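Local coordinates for putative adhesin (PDB 4QDG), which probably serves as an anchor or adhesin subunit of cell-surface pili in Bacteroides thetaiotaomicron, and binds magnesium ions, at residues 17-22 / 29-34; 258-263 / 267-272. One frame throughout, in Å; residues are numbered along the deposited sequence.

How the interactions relate
Interactions 1 (17-22 with 29-34) and 2 (258-263 with 267-272) are built alike: in both, one polar side chain bridges to backbone of the other segment, and a phenylalanine of the helix-start segment packs against the partner segment. In interaction 1 the asparagine belongs to the helix side and binds the backbone of Tyr-21; in interaction 2 a lysine of one helix grips the beginning of the next. They share no element, and their centres lie about 24 Å apart. Each is partly buried, its phenylalanines fully so. Interaction 1 is uncharged, with one amide-to-backbone and one backbone-to-backbone bond; in interaction 2 the lysine itself lies at the middle. Both lie near bound magnesium.

Interaction 1: residues 17-22 / 29-34; sequences LRFIYD and NAFAKK
Asn-29 OD1 is the acceptor that Tyr-21 N meets, 2.8 Å away in a nearly straight bond (172° at the hydrogen). From the opposite face of the amide plane, Phe-31 N reaches the same OD1 at 3.1 Å, which makes an Asx turn leading into helix 31-34. With CG anti to the backbone N (chi1 -171°), the Asn-29 amide extends across Ile-20 at about a right angle. The main chain adds a second link, Ala-30 N to Tyr-21 O at 2.9 Å. A water accepts from Asn-29 ND2 and donates to Phe-19 O, extending the bridge back along the strand.

Beside this polar seam the Phe-31 ring lies against the strand: Phe-19 CB stands over its face, 3.9 Å from the ring centroid, and Phe-19 O sits over a face nearer the rim. Tyr-21 CD2 packs against Ala-30 CB at 3.9 Å, while the Tyr-21 ring meets that of Tyr-127 edge-to-face. Leu-60 and Met-146 also touch Phe-31. Two donors on opposite faces of one carbonyl oxygen should restrict rotation of the amide, so Asn-29 ties segment 17-22 to the start of helix 31-34 through uncharged bonds.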
loop_
_atom_site.group_PDB
_atom_site.type_symbol
_atom_site.label_atom_id
_atom_site.label_comp_id
_atom_site.label_asym_id
_atom_site.label_seq_id
_atom_site.Cartn_x
_atom_site.Cartn_y
_atom_site.Cartn_z
ATOM N N LEU A 17 20.707 2.770 -13.616
ATOM C CA LEU A 17 19.536 3.155 -12.840
ATOM C C LEU A 17 19.688 3.011 -11.360
ATOM O O LEU A 17 20.135 1.980 -10.877
ATOM C CB LEU A 17 18.301 2.353 -13.284
ATOM C CG LEU A 17 17.949 2.424 -14.760
ATOM C CD1 LEU A 17 16.729 1.564 -15.054
ATOM C CD2 LEU A 17 17.717 3.864 -15.205
ATOM N N ARG A 18 19.241 4.048 -10.643
ATOM C CA ARG A 18 19.129 4.101 -9.182
ATOM C C ARG A 18 17.647 3.923 -8.857
ATOM O O ARG A 18 16.787 4.382 -9.624
ATOM C CB ARG A 18 19.690 5.430 -8.616
ATOM C CG ARG A 18 19.564 5.571 -7.089
ATOM C CD ARG A 18 20.218 6.823 -6.547
ATOM N NE ARG A 18 20.264 6.797 -5.085
ATOM C CZ ARG A 18 19.887 7.798 -4.290
ATOM N NH1 ARG A 18 19.430 8.935 -4.810
ATOM N NH2 ARG A 18 19.953 7.667 -2.970
ATOM N N PHE A 19 17.349 3.191 -7.785
ATOM C CA PHE A 19 15.974 2.958 -7.357
ATOM C C PHE A 19 15.775 3.528 -5.956
ATOM O O PHE A 19 16.519 3.178 -5.039
ATOM C CB PHE A 19 15.627 1.470 -7.420
ATOM C CG PHE A 19 15.799 0.881 -8.792
ATOM C CD1 PHE A 19 17.024 0.359 -9.198
ATOM C CD2 PHE A 19 14.738 0.849 -9.693
ATOM C CE1 PHE A 19 17.195 -0.155 -10.488
ATOM C CE2 PHE A 19 14.914 0.321 -10.978
ATOM C CZ PHE A 19 16.145 -0.167 -11.366
ATOM N N ILE A 20 14.849 4.475 -5.807
ATOM C CA ILE A 20 14.599 5.083 -4.486
ATOM C C ILE A 20 13.121 4.954 -4.092
ATOM O O ILE A 20 12.256 4.833 -4.961
ATOM C CB ILE A 20 15.087 6.562 -4.385
ATOM C CG1 ILE A 20 14.185 7.545 -5.138
ATOM C CG2 ILE A 20 16.556 6.689 -4.825
ATOM C CD1 ILE A 20 14.318 9.011 -4.702
ATOM N N TYR A 21 12.858 4.948 -2.767
ATOM C CA TYR A 21 11.514 4.969 -2.181
ATOM C C TYR A 21 11.535 6.030 -1.069
ATOM O O TYR A 21 11.816 5.726 0.089
ATOM C CB TYR A 21 11.024 3.575 -1.713
ATOM C CG TYR A 21 9.845 3.611 -0.751
ATOM C CD1 TYR A 21 8.645 4.239 -1.099
ATOM C CD2 TYR A 21 9.953 3.077 0.535
ATOM C CE1 TYR A 21 7.577 4.319 -0.193
ATOM C CE2 TYR A 21 8.887 3.137 1.436
ATOM C CZ TYR A 21 7.698 3.747 1.063
ATOM O OH TYR A 21 6.656 3.783 1.965
ATOM N N ASP A 22 11.321 7.290 -1.458
ATOM C CA ASP A 22 11.262 8.424 -0.534
ATOM C C ASP A 22 9.798 8.972 -0.446
ATOM O O ASP A 22 9.557 9.903 0.305
ATOM C CB ASP A 22 12.298 9.530 -0.904
ATOM C CG ASP A 22 12.013 10.415 -2.106
ATOM O OD1 ASP A 22 10.876 10.368 -2.633
ATOM O OD2 ASP A 22 12.904 11.205 -2.485
ATOM N N ASN A 29 14.509 8.251 1.785
ATOM C CA ASN A 29 14.709 6.975 1.102
ATOM C C ASN A 29 14.773 5.797 2.070
ATOM O O ASN A 29 15.569 5.779 3.005
ATOM C CB ASN A 29 15.952 7.003 0.203
ATOM C CG ASN A 29 16.089 5.788 -0.690
ATOM O OD1 ASN A 29 15.095 5.143 -1.075
ATOM N ND2 ASN A 29 17.337 5.445 -1.027
ATOM N N ALA A 30 13.902 4.811 1.828
ATOM C CA ALA A 30 13.792 3.600 2.618
ATOM C C ALA A 30 13.826 2.380 1.712
ATOM O O ALA A 30 13.459 1.277 2.158
ATOM C CB ALA A 30 12.498 3.632 3.419
ATOM N N PHE A 31 14.266 2.564 0.436
ATOM C CA PHE A 31 14.336 1.487 -0.552
ATOM C C PHE A 31 15.119 0.282 -0.018
ATOM O O PHE A 31 14.611 -0.827 -0.088
ATOM C CB PHE A 31 14.977 1.958 -1.888
ATOM C CG PHE A 31 14.937 0.887 -2.963
ATOM C CD1 PHE A 31 15.960 -0.052 -3.078
ATOM C CD2 PHE A 31 13.849 0.778 -3.819
ATOM C CE1 PHE A 31 15.892 -1.076 -4.035
ATOM C CE2 PHE A 31 13.805 -0.226 -4.800
ATOM C CZ PHE A 31 14.827 -1.140 -4.901
ATOM N N ALA A 32 16.356 0.511 0.501
ATOM C CA ALA A 32 17.268 -0.519 1.004
ATOM C C ALA A 32 16.645 -1.360 2.117
ATOM O O ALA A 32 16.876 -2.565 2.158
ATOM C CB ALA A 32 18.569 0.109 1.495
ATOM N N LYS A 33 15.836 -0.757 2.981
ATOM C CA LYS A 33 15.234 -1.518 4.068
ATOM C C LYS A 33 13.857 -2.067 3.721
ATOM O O LYS A 33 13.423 -3.016 4.377
ATOM C CB LYS A 33 15.177 -0.721 5.392
ATOM C CG LYS A 33 14.771 0.738 5.286
ATOM C CD LYS A 33 15.048 1.478 6.606
ATOM C CE LYS A 33 14.809 2.975 6.511
ATOM N NZ LYS A 33 14.835 3.637 7.847
ATOM N N LYS A 34 13.187 -1.544 2.670
ATOM C CA LYS A 34 11.830 -2.014 2.370
ATOM C C LYS A 34 11.694 -2.857 1.114
ATOM O O LYS A 34 10.840 -3.730 1.115
ATOM C CB LYS A 34 10.835 -0.831 2.302
ATOM C CG LYS A 34 10.733 0.021 3.597
ATOM C CD LYS A 34 10.509 -0.789 4.872
ATOM C CE LYS A 34 9.140 -0.652 5.486
ATOM N NZ LYS A 34 8.487 -1.979 5.695
HETATM O O HOH W 1 18.402 3.049 -2.596
#

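Interaction 2: residues 258-263 / 267-272; sequences MLKSDL and MDSQEF
Lys-260 NZ is gripped by two oxygens of the 267-272 segment: Ser-269 OG at 2.9 Å and the backbone Met-267 O at 3.1 Å. The ammonium meets that carbonyl nearly end-on, with a C=O...N angle of 164°. Its chain does not run straight to them. It leaves the helix with CG anti to the backbone N and then bends at chi2 and again at chi3 (82°), which carries NZ past the aromatic ring to the first turn of the next helix.

The same side chain supplies the apolar half of the contact. Lys-260 CB lies over the centre of the Phe-272 ring in a CH-pi contact, 3.7 Å from the centroid and only 9° off the ring normal, and Lys-260 CG follows at 3.6 Å from Phe-272 CG. Leu-259 CD2 meets the ring differently, in plane at its edge, 4.0 Å from Phe-272 CZ. One ring is thus held by lysine methylenes over a face and by a leucine methyl at the rim. Asp-268 forms the N-cap of the second helix, its OD2 accepting from Glu-271 N at 3.3 Å.

The contact joins helix 252-263 to helix 269-275 across a short connection. Leu-257, about one turn back on the first helix, touches both Ser-269 and Phe-272, and Trp-279 of strand 278-285 meets the Phe-272 ring. Leu-259 also packs on Trp-301 of strand 301-304, while Leu-273 in the second helix and Glu-276 just after it, with Asn-151 of strand 140-159, bind a magnesium ion.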
loop_
_atom_site.group_PDB
_atom_site.type_symbol
_atom_site.label_atom_id
_atom_site.label_comp_id
_atom_site.label_asym_id
_atom_site.label_seq_id
_atom_site.Cartn_x
_atom_site.Cartn_y
_atom_site.Cartn_z
HETATM N N MSE A 258 -9.903 13.330 6.895
HETATM C CA MSE A 258 -10.192 14.304 7.972
HETATM C C MSE A 258 -8.891 14.553 8.768
HETATM O O MSE A 258 -8.727 15.632 9.326
HETATM C CB MSE A 258 -11.330 13.880 8.921
HETATM C CG MSE A 258 -12.688 13.780 8.279
HETATM SE SE MSE A 258 -13.909 12.728 9.451
HETATM C CE MSE A 258 -15.487 12.575 8.140
ATOM N N LEU A 259 -7.950 13.573 8.769
ATOM C CA LEU A 259 -6.654 13.773 9.395
ATOM C C LEU A 259 -5.814 14.717 8.501
ATOM O O LEU A 259 -5.152 15.615 9.011
ATOM C CB LEU A 259 -5.921 12.435 9.635
ATOM C CG LEU A 259 -4.485 12.555 10.197
ATOM C CD1 LEU A 259 -4.525 13.025 11.640
ATOM C CD2 LEU A 259 -3.759 11.227 10.130
ATOM N N LYS A 260 -5.857 14.515 7.171
ATOM C CA LYS A 260 -5.131 15.363 6.237
ATOM C C LYS A 260 -5.600 16.816 6.333
ATOM O O LYS A 260 -4.770 17.707 6.446
ATOM C CB LYS A 260 -5.278 14.861 4.811
ATOM C CG LYS A 260 -4.245 15.461 3.850
ATOM C CD LYS A 260 -4.830 15.707 2.466
ATOM C CE LYS A 260 -5.607 17.010 2.399
ATOM N NZ LYS A 260 -6.171 17.221 1.043
ATOM N N SER A 261 -6.918 17.047 6.368
ATOM C CA SER A 261 -7.504 18.389 6.445
ATOM C C SER A 261 -7.053 19.134 7.700
ATOM O O SER A 261 -6.881 20.345 7.652
ATOM C CB SER A 261 -9.023 18.301 6.392
ATOM O OG SER A 261 -9.386 17.746 5.133
ATOM N N ASP A 262 -6.824 18.403 8.794
ATOM C CA ASP A 262 -6.353 18.920 10.070
ATOM C C ASP A 262 -4.850 19.208 10.088
ATOM O O ASP A 262 -4.446 20.301 10.458
ATOM C CB ASP A 262 -6.653 17.902 11.176
ATOM C CG ASP A 262 -7.909 18.138 11.970
ATOM O OD1 ASP A 262 -8.984 18.321 11.344
ATOM O OD2 ASP A 262 -7.849 18.024 13.224
ATOM N N LEU A 263 -4.022 18.233 9.715
ATOM C CA LEU A 263 -2.590 18.408 9.874
ATOM C C LEU A 263 -1.801 18.640 8.611
ATOM O O LEU A 263 -0.643 19.048 8.719
ATOM C CB LEU A 263 -2.004 17.165 10.583
ATOM C CG LEU A 263 -2.518 16.820 12.006
ATOM C CD1 LEU A 263 -1.815 15.606 12.538
ATOM C CD2 LEU A 263 -2.336 17.988 12.985
HETATM N N MSE A 267 -1.262 19.395 1.496
HETATM C CA MSE A 267 -0.890 18.156 0.819
HETATM C C MSE A 267 -2.040 17.664 -0.079
HETATM O O MSE A 267 -3.228 17.791 0.256
HETATM C CB MSE A 267 -0.481 17.073 1.840
HETATM C CG MSE A 267 0.264 15.911 1.202
HETATM SE SE MSE A 267 0.801 14.504 2.433
HETATM C CE MSE A 267 2.137 15.534 3.552
ATOM N N ASP A 268 -1.662 17.110 -1.234
ATOM C CA ASP A 268 -2.614 16.524 -2.158
ATOM C C ASP A 268 -3.237 15.282 -1.495
ATOM O O ASP A 268 -2.530 14.554 -0.796
ATOM C CB ASP A 268 -1.949 16.188 -3.503
ATOM C CG ASP A 268 -2.902 15.490 -4.440
ATOM O OD1 ASP A 268 -3.954 16.092 -4.775
ATOM O OD2 ASP A 268 -2.675 14.295 -4.728
ATOM N N SER A 269 -4.559 15.089 -1.660
ATOM C CA SER A 269 -5.298 13.978 -1.042
ATOM C C SER A 269 -4.717 12.603 -1.429
ATOM O O SER A 269 -4.458 11.784 -0.539
ATOM C CB SER A 269 -6.777 14.055 -1.384
ATOM O OG SER A 269 -7.347 15.107 -0.626
ATOM N N GLN A 270 -4.462 12.385 -2.720
ATOM C CA GLN A 270 -3.887 11.126 -3.226
ATOM C C GLN A 270 -2.459 10.911 -2.703
ATOM O O GLN A 270 -2.117 9.795 -2.312
ATOM C CB GLN A 270 -3.922 11.044 -4.772
ATOM C CG GLN A 270 -3.673 9.607 -5.264
ATOM C CD GLN A 270 -4.579 8.588 -4.579
ATOM O OE1 GLN A 270 -5.807 8.670 -4.645
ATOM N NE2 GLN A 270 -3.993 7.651 -3.846
ATOM N N GLU A 271 -1.654 11.981 -2.658
ATOM C CA GLU A 271 -0.270 11.959 -2.132
ATOM C C GLU A 271 -0.246 11.494 -0.684
ATOM O O GLU A 271 0.618 10.702 -0.312
ATOM C CB GLU A 271 0.391 13.337 -2.256
ATOM C CG GLU A 271 1.796 13.392 -1.666
ATOM C CD GLU A 271 2.595 14.652 -1.940
ATOM O OE1 GLU A 271 2.035 15.604 -2.524
ATOM O OE2 GLU A 271 3.788 14.690 -1.567
ATOM N N PHE A 272 -1.169 12.014 0.131
ATOM C CA PHE A 272 -1.360 11.648 1.539
ATOM C C PHE A 272 -1.730 10.154 1.626
ATOM O O PHE A 272 -1.131 9.411 2.425
ATOM C CB PHE A 272 -2.468 12.545 2.163
ATOM C CG PHE A 272 -2.899 12.165 3.555
ATOM C CD1 PHE A 272 -2.088 12.442 4.652
ATOM C CD2 PHE A 272 -4.105 11.497 3.771
ATOM C CE1 PHE A 272 -2.478 12.068 5.946
ATOM C CE2 PHE A 272 -4.493 11.129 5.058
ATOM C CZ PHE A 272 -3.682 11.431 6.137
#